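Local structure of aldose 1-epimerase (Caenorhabditis elegans, 1LUR) at residues A[17-20]-A[21-25]; A[55-58]-A[59-63]; A[277-280]-A[281-285]. The protein probably interconverts the alpha and beta anomers of aldose sugars such as galactose. One frame throughout, in Å; residues are numbered along the deposited sequence.

Interaction 1: A[17-20]-A[21-25]; sequences IANK and QGLTA
Asn19 and Leu23 meet across the loop of a beta hairpin, the turn that carries strand 15-18 back antiparallel into strand 24-28. Below the loop the strands pair regularly: Ile17 and Ala25 form a hydrogen-bonded pair, with N-H to O bonds both ways, and Ala18 sits opposite Thr24 in a non-hydrogen-bonded pair. One more rung, Asn19 N to Leu23 O at 3.1 Å, closes the ladder before the chain turns.

The Asn19 side chain then fills the loop. Its CB leaves the backbone toward the 21-25 side, and chi1 of 62° sets CG between the backbone N and the carbonyl carbon, which brings the amide inward. CG lies 3.5 Å from Gln21 N. OD1 takes the Leu23 N-H at 2.9 Å, the donor tilted 25° from the carbonyl plane, and a weak bond from Gln21 N at 3.1 Å, one oxygen thus bridging two backbone amides of the turn. ND2 rests 3.4 Å from Leu23 CB, where the two side chains cross at about a right angle, and it donates to Asn148 O and Asn151 OD1, tying the hairpin end to a neighbouring loop.

Gly22 has a positive phi of 99°, where a side chain would collide with the carbonyl oxygen of Gln21. Leu23 packs on Leu37, Phe39 and Val147, while on the sheet face that carries both residues Ile17 CG1 touches Ala25 CB at 3.6 Å. A water finishes the loop, donating to Asn19 O and accepting from Gly22 N, 2.8 Å from each.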
# COMPACT_ATOMS: atom_id res chain seq x y z
N ILE A 17 15.46 -5.82 9.66
CA ILE A 17 14.82 -6.64 10.68
C ILE A 17 14.69 -8.02 10.06
O ILE A 17 14.65 -8.15 8.83
CB ILE A 17 13.42 -6.12 11.08
CG1 ILE A 17 12.47 -6.15 9.88
CG2 ILE A 17 13.53 -4.72 11.65
CD1 ILE A 17 11.04 -5.82 10.24
N ALA A 18 14.62 -9.05 10.89
CA ALA A 18 14.50 -10.40 10.34
C ALA A 18 14.14 -11.43 11.39
O ALA A 18 14.32 -11.21 12.59
CB ALA A 18 15.81 -10.79 9.66
N ASN A 19 13.61 -12.56 10.95
CA ASN A 19 13.25 -13.61 11.88
C ASN A 19 14.37 -14.65 11.82
O ASN A 19 15.44 -14.36 11.29
CB ASN A 19 11.90 -14.24 11.53
CG ASN A 19 11.90 -14.90 10.17
OD1 ASN A 19 12.93 -14.98 9.50
ND2 ASN A 19 10.73 -15.38 9.76
N LYS A 20 14.12 -15.84 12.34
CA LYS A 20 15.14 -16.88 12.33
C LYS A 20 14.97 -17.93 11.23
O LYS A 20 15.72 -18.91 11.19
CB LYS A 20 15.16 -17.59 13.69
CG LYS A 20 15.47 -16.69 14.87
CD LYS A 20 16.93 -16.29 14.89
CE LYS A 20 17.30 -15.68 16.24
NZ LYS A 20 16.96 -16.63 17.34
N GLN A 21 14.01 -17.72 10.34
CA GLN A 21 13.77 -18.68 9.26
C GLN A 21 14.11 -18.22 7.84
O GLN A 21 13.74 -18.88 6.87
CB GLN A 21 12.31 -19.15 9.27
CG GLN A 21 11.96 -20.05 10.45
CD GLN A 21 11.76 -19.28 11.73
OE1 GLN A 21 10.77 -18.57 11.89
NE2 GLN A 21 12.72 -19.39 12.64
N GLY A 22 14.81 -17.10 7.71
CA GLY A 22 15.16 -16.63 6.38
C GLY A 22 14.29 -15.53 5.80
O GLY A 22 14.24 -15.38 4.58
N LEU A 23 13.61 -14.78 6.65
CA LEU A 23 12.75 -13.68 6.20
C LEU A 23 13.39 -12.39 6.68
O LEU A 23 13.59 -12.20 7.88
CB LEU A 23 11.34 -13.81 6.80
CG LEU A 23 10.37 -12.63 6.63
CD1 LEU A 23 10.07 -12.37 5.15
CD2 LEU A 23 9.08 -12.94 7.38
N THR A 24 13.72 -11.50 5.75
CA THR A 24 14.34 -10.24 6.12
C THR A 24 13.60 -9.07 5.46
O THR A 24 13.12 -9.18 4.34
CB THR A 24 15.83 -10.21 5.68
OG1 THR A 24 16.53 -11.32 6.26
CG2 THR A 24 16.51 -8.92 6.14
N ALA A 25 13.51 -7.97 6.19
CA ALA A 25 12.83 -6.78 5.69
C ALA A 25 13.72 -5.58 5.95
O ALA A 25 14.30 -5.44 7.02
CB ALA A 25 11.49 -6.60 6.40
O HOH W 1 16.69 -15.75 9.20

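Interaction 2: A[55-58]-A[59-63]; sequences TIDE and FEKDA
Phe59 and Asp57 leave the short helix 56-61 in different directions, and with Glu58 between them they carry most of the contact. Phe59 turns to the protein interior. Its CB lies 3.2 Å from Ile56 O, and ring atom CD2 reaches back to within 3.4 Å of Thr55 O.

Asp57 lies on the outer side. Its OD2 comes within 4.0 Å of Glu60 OE1, a meeting of like charges with the two carboxylate planes turned 80° apart. One turn on, the extended Lys61 chain passes slantwise over the aspartate, CG 3.3 Å from Asp57 O; a salt bridge from its NZ to Asp57 OD1 is uncertain, because OD1 is crowded in the model.

Glu58 holds CG beside its backbone N (chi1 -66°), which lets the carboxylate fold back on the helix start. There it forms a capping box with the N-cap Thr55, though the place of Thr55 OG1 is less sure. Along the backbone, Glu60 N bonds to Ile56 O at 3.1 Å.

The Phe59 ring meets Phe53 edge-to-face and packs on Leu28 of strand 24-28 and on Thr33 and Ala35 of strand 33-40, while Ile56 also touches Leu28, laying the helix against this antiparallel sheet.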
# COMPACT_ATOMS: atom_id res chain seq x y z
N THR A 55 20.03 2.64 -3.60
CA THR A 55 20.49 3.75 -2.77
C THR A 55 19.35 4.52 -2.11
O THR A 55 18.23 4.53 -2.60
CB THR A 55 21.33 4.76 -3.59
OG1 THR A 55 20.47 5.52 -4.44
CG2 THR A 55 22.36 4.03 -4.44
N ILE A 56 19.67 5.19 -1.01
CA ILE A 56 18.68 5.98 -0.27
C ILE A 56 18.19 7.18 -1.07
O ILE A 56 16.99 7.45 -1.13
CB ILE A 56 19.27 6.50 1.06
CG1 ILE A 56 19.55 5.32 1.99
CG2 ILE A 56 18.32 7.49 1.70
CD1 ILE A 56 20.16 5.72 3.33
N ASP A 57 19.12 7.90 -1.68
CA ASP A 57 18.75 9.07 -2.46
C ASP A 57 17.76 8.74 -3.57
O ASP A 57 16.85 9.52 -3.85
CB ASP A 57 20.00 9.73 -3.04
CG ASP A 57 19.84 11.23 -3.20
OD1 ASP A 57 19.03 11.66 -4.05
OD2 ASP A 57 20.52 11.97 -2.46
N GLU A 58 17.93 7.58 -4.21
CA GLU A 58 17.03 7.17 -5.29
C GLU A 58 15.61 7.06 -4.77
O GLU A 58 14.64 7.31 -5.49
CB GLU A 58 17.46 5.83 -5.89
CG GLU A 58 18.79 5.87 -6.61
CD GLU A 58 19.21 4.50 -7.11
OE1 GLU A 58 18.64 4.04 -8.12
OE2 GLU A 58 20.10 3.89 -6.49
N PHE A 59 15.48 6.67 -3.50
CA PHE A 59 14.17 6.52 -2.88
C PHE A 59 13.58 7.90 -2.63
O PHE A 59 12.39 8.13 -2.85
CB PHE A 59 14.30 5.77 -1.54
CG PHE A 59 14.08 4.29 -1.65
CD1 PHE A 59 12.80 3.78 -1.83
CD2 PHE A 59 15.15 3.40 -1.57
CE1 PHE A 59 12.58 2.41 -1.92
CE2 PHE A 59 14.94 2.03 -1.66
CZ PHE A 59 13.65 1.54 -1.83
N GLU A 60 14.43 8.82 -2.17
CA GLU A 60 14.01 10.19 -1.89
C GLU A 60 13.61 10.93 -3.17
O GLU A 60 12.97 11.97 -3.12
CB GLU A 60 15.12 10.95 -1.18
CG GLU A 60 15.46 10.42 0.21
CD GLU A 60 16.62 11.16 0.85
OE1 GLU A 60 17.73 11.14 0.28
OE2 GLU A 60 16.43 11.75 1.94
N LYS A 61 14.00 10.38 -4.31
CA LYS A 61 13.68 11.01 -5.58
C LYS A 61 12.56 10.28 -6.31
O LYS A 61 12.03 10.79 -7.30
CB LYS A 61 14.93 11.08 -6.47
CG LYS A 61 16.02 12.00 -5.94
CD LYS A 61 17.30 11.92 -6.77
CE LYS A 61 18.29 13.01 -6.37
NZ LYS A 61 19.62 12.86 -7.04
N ASP A 62 12.19 9.10 -5.83
CA ASP A 62 11.12 8.32 -6.45
C ASP A 62 9.79 9.07 -6.44
O ASP A 62 9.51 9.83 -5.52
CB ASP A 62 10.96 6.98 -5.73
CG ASP A 62 9.74 6.20 -6.22
OD1 ASP A 62 9.52 6.14 -7.45
OD2 ASP A 62 9.02 5.64 -5.37
N ALA A 63 8.98 8.84 -7.47
CA ALA A 63 7.68 9.50 -7.58
C ALA A 63 6.55 8.48 -7.73
O ALA A 63 5.37 8.85 -7.80
CB ALA A 63 7.68 10.46 -8.76

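Interaction 3: A[277-280]-A[281-285]; sequences HLYA and SKFLD. With SO4 (sulfate ion), chain C.
Tyr279 ends strand 275-279 and leans over the chain that follows it, where Ser281, at a positive phi of 56°, turns the backbone into a type I beta turn running from Ser281 to Leu284.

The tyrosine's CG stands anti to the backbone N (chi1 172°), a setting that swings the ring over this bend. Ser281 CA makes a CH-pi contact over one face, 3.7 Å from the centroid of the Tyr279 ring. Beyond the ring, Tyr279 OH accepts the N-H of Phe283 at 2.9 Å in a fairly straight bond of 153°. The same hydroxyl lies 3.4 Å from Phe283 CB and near the plane of the phenylalanine ring, at its edge; the two aromatic side chains cross at about a right angle. A phenylalanine in place of Tyr279 would probably leave the Phe283 N-H without this acceptor and the turn less firmly held.

The far end of the Lys282 chain leads away from the 277-280 strand and donates from NZ to O1 of a sulfate ion at 2.8 Å, probably a crystallisation component; sulfate O2 lies in plane at the edge of the Phe283 ring.

The arrangement is a beta turn at a strand end, pinned by a tyrosine hydroxyl, in the antiparallel sheet where strand 275-279 runs between strands 300-305 and 238-243 of the mutarotase beta-sandwich.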
# COMPACT_ATOMS: atom_id res chain seq x y z
N HIS A 277 -6.35 -2.03 -2.77
CA HIS A 277 -6.16 -1.42 -4.07
C HIS A 277 -5.05 -2.15 -4.81
O HIS A 277 -3.92 -2.26 -4.31
CB HIS A 277 -5.77 0.05 -3.94
CG HIS A 277 -5.68 0.77 -5.25
ND1 HIS A 277 -6.78 1.20 -5.94
CD2 HIS A 277 -4.60 1.08 -6.01
CE1 HIS A 277 -6.40 1.75 -7.08
NE2 HIS A 277 -5.08 1.69 -7.15
N LEU A 278 -5.37 -2.65 -6.00
CA LEU A 278 -4.42 -3.38 -6.82
C LEU A 278 -4.02 -2.53 -8.01
O LEU A 278 -4.88 -2.07 -8.77
CB LEU A 278 -5.04 -4.68 -7.32
CG LEU A 278 -5.65 -5.62 -6.26
CD1 LEU A 278 -6.37 -6.77 -6.94
CD2 LEU A 278 -4.54 -6.13 -5.35
N TYR A 279 -2.72 -2.31 -8.18
CA TYR A 279 -2.20 -1.52 -9.29
C TYR A 279 -1.18 -2.37 -10.05
O TYR A 279 -0.10 -2.67 -9.53
CB TYR A 279 -1.56 -0.23 -8.77
CG TYR A 279 -0.82 0.55 -9.83
CD1 TYR A 279 -1.44 0.89 -11.04
CD2 TYR A 279 0.49 0.97 -9.62
CE1 TYR A 279 -0.75 1.62 -12.01
CE2 TYR A 279 1.18 1.69 -10.59
CZ TYR A 279 0.55 2.02 -11.78
OH TYR A 279 1.24 2.73 -12.73
N ALA A 280 -1.53 -2.73 -11.28
CA ALA A 280 -0.67 -3.54 -12.13
C ALA A 280 0.62 -2.89 -12.63
O ALA A 280 1.25 -3.40 -13.55
CB ALA A 280 -1.47 -4.08 -13.31
N SER A 281 0.99 -1.75 -12.05
CA SER A 281 2.21 -1.07 -12.45
C SER A 281 2.30 -0.71 -13.94
O SER A 281 3.38 -0.73 -14.53
CB SER A 281 3.41 -1.94 -12.04
OG SER A 281 4.65 -1.38 -12.45
N LYS A 282 1.17 -0.34 -14.53
CA LYS A 282 1.12 0.02 -15.95
C LYS A 282 1.97 1.22 -16.37
O LYS A 282 2.55 1.21 -17.46
CB LYS A 282 -0.34 0.28 -16.36
CG LYS A 282 -0.52 0.72 -17.80
CD LYS A 282 -1.99 1.01 -18.09
CE LYS A 282 -2.21 1.43 -19.54
NZ LYS A 282 -1.46 2.67 -19.88
N PHE A 283 2.05 2.24 -15.52
CA PHE A 283 2.83 3.43 -15.84
C PHE A 283 4.22 3.51 -15.21
O PHE A 283 4.78 4.59 -15.08
CB PHE A 283 2.02 4.67 -15.45
CG PHE A 283 0.69 4.77 -16.13
CD1 PHE A 283 0.60 5.19 -17.46
CD2 PHE A 283 -0.48 4.40 -15.47
CE1 PHE A 283 -0.64 5.24 -18.11
CE2 PHE A 283 -1.72 4.45 -16.11
CZ PHE A 283 -1.80 4.87 -17.43
N LEU A 284 4.77 2.36 -14.82
CA LEU A 284 6.09 2.35 -14.21
C LEU A 284 7.20 2.38 -15.27
O LEU A 284 7.03 1.85 -16.36
CB LEU A 284 6.25 1.10 -13.33
CG LEU A 284 7.58 0.95 -12.58
CD1 LEU A 284 7.79 2.13 -11.64
CD2 LEU A 284 7.57 -0.35 -11.80
N ASP A 285 8.32 3.01 -14.93
CA ASP A 285 9.46 3.12 -15.83
C ASP A 285 10.57 3.84 -15.07
O ASP A 285 10.75 5.05 -15.21
CB ASP A 285 9.08 3.93 -17.08
CG ASP A 285 10.21 4.02 -18.10
OD1 ASP A 285 10.63 2.96 -18.63
OD2 ASP A 285 10.67 5.14 -18.38
S SO4 C . -2.92 5.49 -21.88
O1 SO4 C . -2.42 4.12 -22.11
O2 SO4 C . -1.78 6.38 -21.57
O3 SO4 C . -3.61 5.97 -23.10
O4 SO4 C . -3.87 5.49 -20.75

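The three contacts follow one another along the chain without touching. Interactions 1 and 2 meet on one sheet: the hairpin of 17-25 is part of it, at its edge, and the helix of 55-63 lies against it, although their centres are about 24 Å apart and their nearest atoms about 11 Å. Interaction 3 belongs to a different, larger sheet. It is remote from interaction 1, with centres about 27 Å apart, but nearer to interaction 2, with centres about 18 Å apart and nearest atoms about 6 Å. No sugar is bound at any of them; the sulfate at interaction 3 is the one bound group among the three contacts and gives no evidence of a substrate site.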